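Local coordinates for protein halogenase (Chondromyces crocatus, PDB 3E1T) that probably chlorinates an aromatic group during chondrochloren biosynthesis, using flavin-adenine dinucleotide as its cofactor in the manner of FAD-dependent halogenases, at residues Ser49-Thr54 against Phe92-His97; Ala23-Met28 against His56-Met61. All blocks are in the same frame, centred on the assembly; numbering follows the deposited sequence.

Interaction 1 (Ser49-Thr54 against Phe92-His97); sequences SLLPAT and FGFTRH. With FAD (flavin-adenine dinucleotide), chain C.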
loop_
_atom_site.group_PDB
_atom_site.type_symbol
_atom_site.label_atom_id
_atom_site.label_comp_id
_atom_site.label_asym_id
_atom_site.label_seq_id
_atom_site.Cartn_x
_atom_site.Cartn_y
_atom_site.Cartn_z
ATOM N N SER A 49 1.753 -2.134 -9.108
ATOM C CA SER A 49 2.235 -3.503 -8.977
ATOM C C SER A 49 1.487 -4.264 -7.882
ATOM O O SER A 49 1.501 -3.874 -6.710
ATOM C CB SER A 49 3.751 -3.506 -8.723
ATOM O OG SER A 49 4.327 -4.755 -9.080
ATOM N N LEU A 50 0.851 -5.367 -8.269
ATOM C CA LEU A 50 -0.039 -6.097 -7.376
ATOM C C LEU A 50 0.547 -7.416 -6.862
ATOM O O LEU A 50 1.565 -7.893 -7.360
ATOM C CB LEU A 50 -1.395 -6.350 -8.056
ATOM C CG LEU A 50 -2.218 -5.173 -8.612
ATOM C CD1 LEU A 50 -3.554 -5.699 -9.094
ATOM C CD2 LEU A 50 -2.421 -4.067 -7.552
ATOM N N LEU A 51 -0.124 -7.981 -5.859
ATOM C CA LEU A 51 0.258 -9.229 -5.212
ATOM C C LEU A 51 -0.787 -10.313 -5.496
ATOM O O LEU A 51 -1.949 -9.996 -5.797
ATOM C CB LEU A 51 0.408 -9.026 -3.687
ATOM C CG LEU A 51 1.393 -7.954 -3.182
ATOM C CD1 LEU A 51 1.578 -8.026 -1.676
ATOM C CD2 LEU A 51 2.753 -8.018 -3.900
ATOM N N PRO A 52 -0.378 -11.592 -5.410
ATOM C CA PRO A 52 -1.250 -12.750 -5.595
ATOM C C PRO A 52 -2.431 -12.835 -4.616
ATOM O O PRO A 52 -3.492 -13.340 -4.988
ATOM C CB PRO A 52 -0.292 -13.937 -5.379
ATOM C CG PRO A 52 1.039 -13.389 -5.763
ATOM C CD PRO A 52 1.017 -12.017 -5.179
ATOM N N ALA A 53 -2.250 -12.358 -3.386
ATOM C CA ALA A 53 -3.329 -12.400 -2.389
ATOM C C ALA A 53 -4.535 -11.566 -2.832
ATOM O O ALA A 53 -5.677 -11.920 -2.545
ATOM C CB ALA A 53 -2.830 -11.949 -1.022
ATOM N N THR A 54 -4.269 -10.480 -3.554
ATOM C CA THR A 54 -5.305 -9.623 -4.122
ATOM C C THR A 54 -5.838 -10.204 -5.437
ATOM O O THR A 54 -7.045 -10.290 -5.629
ATOM C CB THR A 54 -4.775 -8.189 -4.362
ATOM O OG1 THR A 54 -4.021 -7.756 -3.217
ATOM C CG2 THR A 54 -5.916 -7.225 -4.609
ATOM N N PHE A 92 13.105 -13.093 -7.445
ATOM C CA PHE A 92 12.260 -13.953 -6.622
ATOM C C PHE A 92 11.027 -14.300 -7.439
ATOM O O PHE A 92 10.655 -13.566 -8.358
ATOM C CB PHE A 92 11.880 -13.264 -5.296
ATOM C CG PHE A 92 10.896 -12.126 -5.456
ATOM C CD1 PHE A 92 9.529 -12.360 -5.420
ATOM C CD2 PHE A 92 11.342 -10.824 -5.659
ATOM C CE1 PHE A 92 8.621 -11.312 -5.578
ATOM C CE2 PHE A 92 10.436 -9.769 -5.817
ATOM C CZ PHE A 92 9.076 -10.021 -5.775
ATOM N N GLY A 93 10.403 -15.421 -7.109
ATOM C CA GLY A 93 9.150 -15.824 -7.735
ATOM C C GLY A 93 8.137 -16.109 -6.648
ATOM O O GLY A 93 8.504 -16.530 -5.553
ATOM N N PHE A 94 6.862 -15.872 -6.934
ATOM C CA PHE A 94 5.821 -16.111 -5.941
ATOM C C PHE A 94 5.671 -17.607 -5.647
ATOM O O PHE A 94 5.418 -17.996 -4.504
ATOM C CB PHE A 94 4.491 -15.480 -6.365
ATOM C CG PHE A 94 4.514 -13.970 -6.398
ATOM C CD1 PHE A 94 4.854 -13.236 -5.261
ATOM C CD2 PHE A 94 4.176 -13.283 -7.557
ATOM C CE1 PHE A 94 4.868 -11.840 -5.286
ATOM C CE2 PHE A 94 4.184 -11.891 -7.592
ATOM C CZ PHE A 94 4.533 -11.168 -6.452
ATOM N N THR A 95 5.858 -18.438 -6.671
ATOM C CA THR A 95 5.774 -19.896 -6.519
ATOM C C THR A 95 6.813 -20.610 -7.371
ATOM O O THR A 95 7.223 -20.110 -8.426
ATOM C CB THR A 95 4.411 -20.433 -6.961
ATOM O OG1 THR A 95 4.116 -19.927 -8.265
ATOM C CG2 THR A 95 3.306 -20.035 -5.977
ATOM N N ARG A 96 7.201 -21.800 -6.912
ATOM C CA ARG A 96 8.190 -22.650 -7.583
ATOM C C ARG A 96 7.793 -23.022 -9.016
ATOM O O ARG A 96 8.648 -23.065 -9.910
ATOM C CB ARG A 96 8.478 -23.905 -6.736
ATOM C CG ARG A 96 9.418 -23.657 -5.532
ATOM C CD ARG A 96 8.747 -22.850 -4.408
ATOM N NE ARG A 96 9.669 -21.915 -3.755
ATOM C CZ ARG A 96 9.863 -20.647 -4.124
ATOM N NH1 ARG A 96 9.201 -20.125 -5.152
ATOM N NH2 ARG A 96 10.729 -19.895 -3.459
ATOM N N HIS A 97 6.502 -23.285 -9.226
ATOM C CA HIS A 97 5.967 -23.559 -10.564
ATOM C C HIS A 97 5.103 -22.388 -11.034
ATOM O O HIS A 97 4.548 -21.659 -10.206
ATOM C CB HIS A 97 5.160 -24.862 -10.574
ATOM C CG HIS A 97 5.965 -26.071 -10.218
ATOM N ND1 HIS A 97 6.561 -26.874 -11.168
ATOM C CD2 HIS A 97 6.276 -26.614 -9.017
ATOM C CE1 HIS A 97 7.203 -27.860 -10.566
ATOM N NE2 HIS A 97 7.045 -27.726 -9.260
HETATM P PA FAD C . -6.833 5.414 -2.952
HETATM O O1A FAD C . -6.381 4.493 -4.055
HETATM O O2A FAD C . -5.994 6.630 -2.761
HETATM O O5B FAD C . -8.339 5.878 -3.307
HETATM C C5B FAD C . -9.082 6.711 -2.431
HETATM C C4B FAD C . -10.228 7.369 -3.206
HETATM O O4B FAD C . -10.922 8.294 -2.394
HETATM C C3B FAD C . -9.704 8.151 -4.405
HETATM O O3B FAD C . -10.370 7.679 -5.554
HETATM C C2B FAD C . -10.082 9.593 -4.135
HETATM O O2B FAD C . -10.527 10.206 -5.312
HETATM C C1B FAD C . -11.210 9.457 -3.129
HETATM N N9A FAD C . -11.362 10.580 -2.187
HETATM C C8A FAD C . -10.393 11.341 -1.581
HETATM N N7A FAD C . -11.011 12.238 -0.778
HETATM C C5A FAD C . -12.352 12.054 -0.851
HETATM C C6A FAD C . -13.451 12.690 -0.254
HETATM N N6A FAD C . -13.303 13.794 0.489
HETATM N N1A FAD C . -14.718 12.244 -0.549
HETATM C C2A FAD C . -14.923 11.218 -1.436
HETATM N N3A FAD C . -13.835 10.611 -2.025
HETATM C C4A FAD C . -12.577 11.013 -1.734
HETATM N N1 FAD C . 0.685 -0.098 -3.931
HETATM C C2 FAD C . 0.742 -1.288 -4.603
HETATM O O2 FAD C . -0.072 -2.159 -4.305
HETATM N N3 FAD C . 1.711 -1.480 -5.572
HETATM C C4 FAD C . 2.618 -0.471 -5.881
HETATM O O4 FAD C . 3.468 -0.631 -6.759
HETATM C C4X FAD C . 2.567 0.731 -5.187
HETATM N N5 FAD C . 3.450 1.757 -5.465
HETATM C C5X FAD C . 3.369 2.946 -4.766
HETATM C C6 FAD C . 4.264 3.988 -5.031
HETATM C C7 FAD C . 4.174 5.191 -4.313
HETATM C C7M FAD C . 5.273 6.207 -4.453
HETATM C C8 FAD C . 3.194 5.353 -3.327
HETATM C C8M FAD C . 3.190 6.544 -2.395
HETATM C C9 FAD C . 2.301 4.316 -3.077
HETATM C C9A FAD C . 2.382 3.112 -3.786
HETATM N N10 FAD C . 1.478 2.102 -3.520
HETATM C C10 FAD C . 1.573 0.911 -4.210
HETATM C "C1'" FAD C . 0.337 2.317 -2.542
HETATM C "C2'" FAD C . -1.025 2.554 -3.205
HETATM O "O2'" FAD C . -0.957 3.776 -3.912
HETATM C "C3'" FAD C . -2.141 2.649 -2.153
HETATM O "O3'" FAD C . -1.887 1.779 -1.071
HETATM C "C4'" FAD C . -3.537 2.283 -2.658
HETATM O "O4'" FAD C . -3.910 3.167 -3.691
HETATM C "C5'" FAD C . -4.536 2.398 -1.507
HETATM O "O5'" FAD C . -5.843 2.387 -2.014
HETATM P P FAD C . -7.044 3.120 -1.240
HETATM O O1P FAD C . -8.356 2.523 -1.703
HETATM O O2P FAD C . -6.898 2.953 0.240
HETATM O O3P FAD C . -6.865 4.667 -1.549
#

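Interaction 2 (Ala23-Met28 against His56-Met61); sequences ASFVAM and HGICAM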
loop_
_atom_site.group_PDB
_atom_site.type_symbol
_atom_site.label_atom_id
_atom_site.label_comp_id
_atom_site.label_asym_id
_atom_site.label_seq_id
_atom_site.Cartn_x
_atom_site.Cartn_y
_atom_site.Cartn_z
ATOM N N ALA A 23 -17.321 -1.944 -0.088
ATOM C CA ALA A 23 -18.700 -1.742 -0.550
ATOM C C ALA A 23 -19.256 -3.024 -1.177
ATOM O O ALA A 23 -20.309 -3.505 -0.766
ATOM C CB ALA A 23 -18.764 -0.576 -1.524
ATOM N N SER A 24 -18.529 -3.597 -2.140
ATOM C CA SER A 24 -18.945 -4.847 -2.784
ATOM C C SER A 24 -19.245 -5.965 -1.795
ATOM O O SER A 24 -20.278 -6.616 -1.904
ATOM C CB SER A 24 -17.904 -5.324 -3.797
ATOM O OG SER A 24 -17.692 -4.347 -4.789
ATOM N N PHE A 25 -18.351 -6.182 -0.832
ATOM C CA PHE A 25 -18.460 -7.308 0.114
ATOM C C PHE A 25 -19.649 -7.221 1.079
ATOM O O PHE A 25 -20.134 -8.242 1.573
ATOM C CB PHE A 25 -17.172 -7.451 0.949
ATOM C CG PHE A 25 -16.042 -8.162 0.244
ATOM C CD1 PHE A 25 -16.290 -9.127 -0.726
ATOM C CD2 PHE A 25 -14.727 -7.882 0.584
ATOM C CE1 PHE A 25 -15.236 -9.792 -1.362
ATOM C CE2 PHE A 25 -13.670 -8.538 -0.045
ATOM C CZ PHE A 25 -13.925 -9.497 -1.018
ATOM N N VAL A 26 -20.075 -6.008 1.407
ATOM C CA VAL A 26 -21.215 -5.844 2.296
ATOM C C VAL A 26 -22.520 -5.946 1.485
ATOM O O VAL A 26 -23.470 -6.587 1.922
ATOM C CB VAL A 26 -21.146 -4.527 3.126
ATOM C CG1 VAL A 26 -22.423 -4.338 3.960
ATOM C CG2 VAL A 26 -19.915 -4.520 4.043
ATOM N N ALA A 27 -22.545 -5.327 0.305
ATOM C CA ALA A 27 -23.697 -5.405 -0.596
ATOM C C ALA A 27 -23.977 -6.840 -1.041
ATOM O O ALA A 27 -25.141 -7.238 -1.163
ATOM C CB ALA A 27 -23.496 -4.507 -1.793
ATOM N N MET A 28 -22.911 -7.609 -1.272
ATOM C CA MET A 28 -22.995 -9.039 -1.584
ATOM C C MET A 28 -23.736 -9.850 -0.516
ATOM O O MET A 28 -24.213 -10.953 -0.790
ATOM C CB MET A 28 -21.594 -9.633 -1.787
ATOM C CG MET A 28 -20.971 -9.352 -3.144
ATOM S SD MET A 28 -19.266 -9.942 -3.320
ATOM C CE MET A 28 -19.419 -11.630 -2.727
ATOM N N HIS A 56 -5.554 -13.398 -6.728
ATOM C CA HIS A 56 -6.157 -14.730 -6.627
ATOM C C HIS A 56 -7.073 -14.920 -5.425
ATOM O O HIS A 56 -7.926 -15.813 -5.425
ATOM C CB HIS A 56 -5.081 -15.812 -6.616
ATOM C CG HIS A 56 -4.279 -15.871 -7.874
ATOM N ND1 HIS A 56 -4.534 -16.781 -8.876
ATOM C CD2 HIS A 56 -3.224 -15.135 -8.291
ATOM C CE1 HIS A 56 -3.670 -16.604 -9.857
ATOM N NE2 HIS A 56 -2.869 -15.605 -9.530
ATOM N N GLY A 57 -6.885 -14.097 -4.401
ATOM C CA GLY A 57 -7.735 -14.150 -3.222
ATOM C C GLY A 57 -8.899 -13.181 -3.322
ATOM O O GLY A 57 -10.039 -13.599 -3.510
ATOM N N ILE A 58 -8.604 -11.888 -3.198
ATOM C CA ILE A 58 -9.631 -10.840 -3.150
ATOM C C ILE A 58 -10.463 -10.778 -4.428
ATOM O O ILE A 58 -11.689 -10.849 -4.370
ATOM C CB ILE A 58 -9.029 -9.431 -2.837
ATOM C CG1 ILE A 58 -8.300 -9.425 -1.488
ATOM C CG2 ILE A 58 -10.098 -8.339 -2.875
ATOM C CD1 ILE A 58 -9.152 -9.746 -0.276
ATOM N N CYS A 59 -9.789 -10.639 -5.569
ATOM C CA CYS A 59 -10.468 -10.491 -6.851
ATOM C C CYS A 59 -11.290 -11.715 -7.265
ATOM O O CYS A 59 -12.213 -11.594 -8.064
ATOM C CB CYS A 59 -9.479 -10.097 -7.945
ATOM S SG CYS A 59 -8.797 -8.459 -7.693
ATOM N N ALA A 60 -10.959 -12.878 -6.709
ATOM C CA ALA A 60 -11.726 -14.102 -6.941
ATOM C C ALA A 60 -13.014 -14.075 -6.120
ATOM O O ALA A 60 -14.092 -14.405 -6.629
ATOM C CB ALA A 60 -10.895 -15.326 -6.586
ATOM N N MET A 61 -12.884 -13.679 -4.850
ATOM C CA MET A 61 -14.020 -13.503 -3.947
ATOM C C MET A 61 -14.997 -12.440 -4.465
ATOM O O MET A 61 -16.209 -12.556 -4.271
ATOM C CB MET A 61 -13.524 -13.126 -2.545
ATOM C CG MET A 61 -14.545 -13.375 -1.441
ATOM S SD MET A 61 -14.272 -14.849 -0.417
ATOM C CE MET A 61 -13.496 -16.021 -1.539
#

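Interaction 1 (Ser49-Thr54 against Phe92-His97)
Pro-52 lays its ring edge over one face of the Phe-94 ring, and this CH-pi contact carries most of the meeting between 49-54 and 92-97. Its CG stands 3.6 Å from the ring centroid of Phe-94 and 15° off the ring normal, so it lies over the face, displaced toward the rim. That CG is nearest CG and CD2 of Phe-94, while the neighbouring CD of Pro-52 is nearest CZ of Phe-94, at 3.8 Å. Phe-94 turns one ring face to the proline by setting CG anti to its own carbonyl carbon, chi1 -67°. Against this close fit, Leu-51 is loose: its CD2 comes only to 4.4 Å from CZ of Phe-94, obliquely. The interface buries 129 Å², and none of its three touching residues is fully buried. Beyond Phe-94, Arg-96 and His-97 are exposed to solvent. Phe-94 lies in the turn just after strand 90-93, an antiparallel partner of strand 75-82 in the large mixed sheet, and Pro-52 opens helix 52-61 right after Leu-51 at the N-cap position; the contact thus joins sheet to helix start beside the flavin. There the backbone of Ser-49 grips the cofactor: N3 of FAD donates to O of Ser-49 at 2.7 Å and 167°, while N of Ser-49 gives a longer bond to O4 of FAD at 3.3 Å. Lys-76 and Gln-107 hold the Ser-49 hydroxyl. With no hydrogen bond between the two segments, their association rests on dispersion and CH-pi attraction, whereas the directional polar bonds of 49-54 go to the flavin and to other parts of the chain.

Interaction 2 (Ala23-Met28 against His56-Met61)
Helix 17-27, which follows the glycine-rich turn of the FAD-binding Rossmann-type region, meets helix 52-61 through Phe-25, whose CE1 lies 3.6 Å from CG of Met-61. CZ of Phe-25 also touches the methionine, at 4.0 Å from CB of Met-61, so two neighbouring ring atoms rest on the first two carbons of that side chain. The approach to the ring is oblique, and the two side chains cross at about a right angle. Met-61 has CG anti to its backbone N (chi1 -160°), and bends at chi2 and chi3 carry its sulfur and methyl away from helix 17-27. Ile-58, one turn earlier, adds a looser contact: its CG2 is 4.4 Å from CZ of Phe-25. The pattern GxGxxG at Gly-14, Gly-16 and Gly-19, running from the end of strand 10-13 into the first turn of this helix, fits the dinucleotide-binding fold. Leu-324 and Ala-327 of helix 315-333 also touch Phe-25, so its ring sits among three helices. Cutting the ring back to an alanine here would probably leave Met-61 and Ile-58 without their main apolar partner across the contact and open a gap between the helices. At the more open end of the contact, the partly exposed Met-28 bends at chi3 (49°) and sets its CE 3.7 Å from O of Met-61.

Interactions 1 and 2 share helix 52-61 and use opposite ends of it: 49-54 supplies its N-terminal start and 56-61 its last turns. Within the helix they are joined by probable hydrogen bonds, Thr-54 O to Cys-59 N at 2.8 Å and Ala-53 O to Ile-58 N at 3.0 Å, although their centres lie 20 Å apart. Interaction 1 is a surface contact that ties the helix start to the turn that follows strand 90-93, through a proline over an aromatic face; interaction 2 is partly buried and joins two helices by aliphatic-aromatic packing. Neither has a cross-segment hydrogen bond, but only interaction 1 also contacts the flavin directly.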